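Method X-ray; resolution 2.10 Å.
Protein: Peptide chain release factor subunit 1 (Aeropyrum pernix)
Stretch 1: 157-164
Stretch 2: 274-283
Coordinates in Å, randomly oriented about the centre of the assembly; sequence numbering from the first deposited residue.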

# COMPACT_ATOMS: atom_id res chain seq x y z
N LEU A 157 -3.80 0.55 -9.23
CA LEU A 157 -2.49 0.32 -8.65
C LEU A 157 -2.42 -1.06 -8.01
O LEU A 157 -3.29 -1.43 -7.22
N LEU A 158 -1.40 -1.83 -8.38
CA LEU A 158 -1.18 -3.15 -7.77
C LEU A 158 0.11 -3.18 -6.97
O LEU A 158 1.17 -2.80 -7.47
N LYS A 159 0.00 -3.64 -5.72
CA LYS A 159 1.15 -3.90 -4.84
C LYS A 159 0.96 -5.25 -4.16
O LYS A 159 0.05 -5.42 -3.35
N GLY A 160 1.83 -6.20 -4.46
CA GLY A 160 1.65 -7.56 -3.96
C GLY A 160 0.28 -8.04 -4.38
O GLY A 160 -0.05 -8.01 -5.57
N ALA A 161 -0.53 -8.47 -3.42
CA ALA A 161 -1.88 -8.92 -3.72
C ALA A 161 -2.98 -7.83 -3.59
O ALA A 161 -4.16 -8.11 -3.76
N ARG A 162 -2.59 -6.59 -3.30
CA ARG A 162 -3.56 -5.50 -3.16
C ARG A 162 -3.78 -4.72 -4.46
O ARG A 162 -2.87 -4.06 -4.95
N LEU A 163 -4.99 -4.81 -4.99
CA LEU A 163 -5.38 -4.10 -6.21
C LEU A 163 -6.46 -3.08 -5.90
O LEU A 163 -7.49 -3.41 -5.31
N GLU A 164 -6.24 -1.84 -6.33
CA GLU A 164 -7.17 -0.76 -6.04
C GLU A 164 -7.36 0.19 -7.23
O GLU A 164 -6.47 0.37 -8.08
N VAL A 274 6.10 -9.75 -13.96
CA VAL A 274 6.50 -10.60 -12.84
C VAL A 274 5.92 -10.12 -11.52
O VAL A 274 5.54 -10.93 -10.67
N GLU A 275 5.87 -8.80 -11.35
CA GLU A 275 5.36 -8.17 -10.13
C GLU A 275 3.87 -8.47 -9.93
O GLU A 275 3.30 -8.16 -8.89
N ALA A 276 3.24 -9.08 -10.93
CA ALA A 276 1.83 -9.42 -10.84
C ALA A 276 1.58 -10.88 -10.44
O ALA A 276 0.43 -11.30 -10.32
N GLN A 277 2.64 -11.67 -10.24
CA GLN A 277 2.47 -13.10 -9.95
C GLN A 277 1.83 -13.36 -8.58
O GLN A 277 1.00 -14.26 -8.42
N MET A 278 2.20 -12.55 -7.60
CA MET A 278 1.66 -12.75 -6.27
C MET A 278 0.14 -12.60 -6.27
O MET A 278 -0.57 -13.37 -5.61
N TYR A 279 -0.36 -11.63 -7.03
CA TYR A 279 -1.79 -11.40 -7.17
C TYR A 279 -2.46 -12.54 -7.95
O TYR A 279 -3.51 -13.04 -7.54
N ARG A 280 -1.87 -12.93 -9.07
CA ARG A 280 -2.40 -14.06 -9.82
C ARG A 280 -2.44 -15.33 -8.95
O ARG A 280 -3.38 -16.11 -9.01
N ASP A 281 -1.42 -15.52 -8.12
CA ASP A 281 -1.39 -16.69 -7.24
C ASP A 281 -2.58 -16.70 -6.29
O ASP A 281 -3.24 -17.72 -6.12
N ALA A 282 -2.87 -15.54 -5.70
CA ALA A 282 -3.97 -15.43 -4.76
C ALA A 282 -5.30 -15.71 -5.48
O ALA A 282 -6.12 -16.48 -4.99
N VAL A 283 -5.48 -15.09 -6.64
CA VAL A 283 -6.69 -15.30 -7.43
C VAL A 283 -6.82 -16.75 -7.90
O VAL A 283 -7.87 -17.38 -7.75

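Tyr 279 is the centre of this contact and gives up more surface to the other stretch than any other residue. Its CA-to-CB bond points toward the hairpin, and chi1 in t (-177°) with chi2 at -91° brings the ring against Leu 158, Ala 161 and Leu 163. Leu 158 and Leu 163, which also point toward the helix, supply the apolar partners. Both adopt the same t, p rotamer, and each meets the ring obliquely: Leu 158 CD1 lies 3.7 Å from Tyr 279 CD2, and Leu 163 CD2 lies 3.8 Å from Tyr 279 CZ. Arg 162, next to Leu 163, points away, as does Lys 159, so Leu 158 and Leu 163 face the helix while Lys 159 and Arg 162 do not.

The backbones come closest at Ala 161. Ala 161 CA and Tyr 279 CA are 4.2 Å apart, and Ala 161 O reaches the ring edge at 3.3 Å from Tyr 279 CD2. Ala 161 CB touches Ala 282 CB at 4.5 Å, one helical turn beyond Met 278, whose CE lies 4.2 Å from the same Ala 161 CB. At the start of the helical stretch, Leu 158 CD2 packs 4.0 Å from Ala 276 CB.

Met 278, extended with all three chi angles in t, covers the type II' turn and places SD 3.8 Å from Gly 160 CA. Gly 160 has a positive phi (56°), which favours glycine, and an ideal CB there would sit a tight 3.3 Å from Met 278 CE.

No direct hydrogen bond crosses the contact; a water does the polar work. Its O donates to Gly 160 O (2.8 Å) and Glu 275 O (2.7 Å) and accepts from Tyr 279 N (2.8 Å), joining Gly 160 of the turn to Glu 275 of the 3-10 segment and Tyr 279 of the helix. Farther out, Gln 277 points away from the hairpin, and Gln 277 NE2 donates to Asp 281 OD1 at 2.9 Å, a bond within the helix itself.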

# COMPACT_ATOMS: atom_id res chain seq x y z
CB LEU A 157 -2.20 1.39 -7.60
CG LEU A 157 -0.78 1.32 -7.04
CD1 LEU A 157 0.26 1.56 -8.13
CD2 LEU A 157 -0.62 2.32 -5.91
CB LEU A 158 -1.11 -4.23 -8.85
CG LEU A 158 -0.83 -5.65 -8.33
CD1 LEU A 158 -2.09 -6.19 -7.65
CD2 LEU A 158 -0.37 -6.57 -9.48
CB LYS A 159 1.27 -2.85 -3.75
CG LYS A 159 1.39 -1.43 -4.24
CD LYS A 159 1.53 -0.50 -3.04
CE LYS A 159 1.48 0.97 -3.45
NZ LYS A 159 1.52 1.88 -2.27
CB ALA A 161 -2.23 -10.16 -2.84
CB ARG A 162 -3.11 -4.51 -2.08
CG ARG A 162 -2.70 -5.19 -0.79
CD ARG A 162 -2.41 -4.18 0.30
NE ARG A 162 -2.15 -4.82 1.59
CZ ARG A 162 -3.05 -5.51 2.28
NH1 ARG A 162 -4.28 -5.66 1.80
NH2 ARG A 162 -2.73 -6.04 3.44
CB LEU A 163 -5.91 -5.08 -7.24
CG LEU A 163 -6.34 -4.53 -8.58
CD1 LEU A 163 -5.16 -3.93 -9.36
CD2 LEU A 163 -6.96 -5.68 -9.34
CB GLU A 164 -6.69 0.04 -4.82
CG GLU A 164 -5.34 0.73 -5.02
CD GLU A 164 -4.91 1.55 -3.81
OE1 GLU A 164 -5.78 1.92 -2.99
OE2 GLU A 164 -3.70 1.85 -3.69
CB VAL A 274 8.03 -10.60 -12.69
CG1 VAL A 274 8.42 -11.26 -11.39
CG2 VAL A 274 8.67 -11.30 -13.86
CB GLU A 275 5.60 -6.66 -10.18
CG GLU A 275 7.06 -6.22 -10.15
CD GLU A 275 7.75 -6.35 -11.50
OE1 GLU A 275 7.10 -6.75 -12.49
OE2 GLU A 275 8.96 -6.03 -11.57
CB ALA A 276 1.15 -9.12 -12.16
CB GLN A 277 3.80 -13.86 -10.07
CG GLN A 277 3.61 -15.37 -10.19
CD GLN A 277 2.70 -15.74 -11.35
OE1 GLN A 277 2.90 -15.30 -12.48
NE2 GLN A 277 1.66 -16.51 -11.06
CB MET A 278 2.32 -11.79 -5.30
CG MET A 278 1.93 -12.02 -3.86
SD MET A 278 2.88 -10.97 -2.74
CE MET A 278 1.69 -10.77 -1.43
CB TYR A 279 -2.06 -10.04 -7.86
CG TYR A 279 -3.54 -9.73 -7.97
CD1 TYR A 279 -4.26 -10.11 -9.09
CD2 TYR A 279 -4.22 -9.14 -6.92
CE1 TYR A 279 -5.61 -9.86 -9.20
CE2 TYR A 279 -5.58 -8.89 -7.01
CZ TYR A 279 -6.27 -9.25 -8.16
OH TYR A 279 -7.63 -9.02 -8.27
CB ARG A 280 -1.59 -14.32 -11.09
CG ARG A 280 -1.84 -13.37 -12.28
CD ARG A 280 -1.30 -14.00 -13.57
NE ARG A 280 -0.33 -13.15 -14.25
CZ ARG A 280 0.89 -12.91 -13.79
NH1 ARG A 280 1.28 -13.44 -12.65
NH2 ARG A 280 1.72 -12.12 -14.47
CB ASP A 281 -0.08 -16.76 -6.46
CG ASP A 281 1.10 -17.13 -7.35
OD1 ASP A 281 0.90 -17.64 -8.48
OD2 ASP A 281 2.24 -16.90 -6.90
CB ALA A 282 -3.98 -14.06 -4.09
CB VAL A 283 -6.75 -14.35 -8.67
CG1 VAL A 283 -7.83 -14.80 -9.63
CG2 VAL A 283 -6.99 -12.90 -8.24
O HOH W 1 1.30 -9.38 -7.56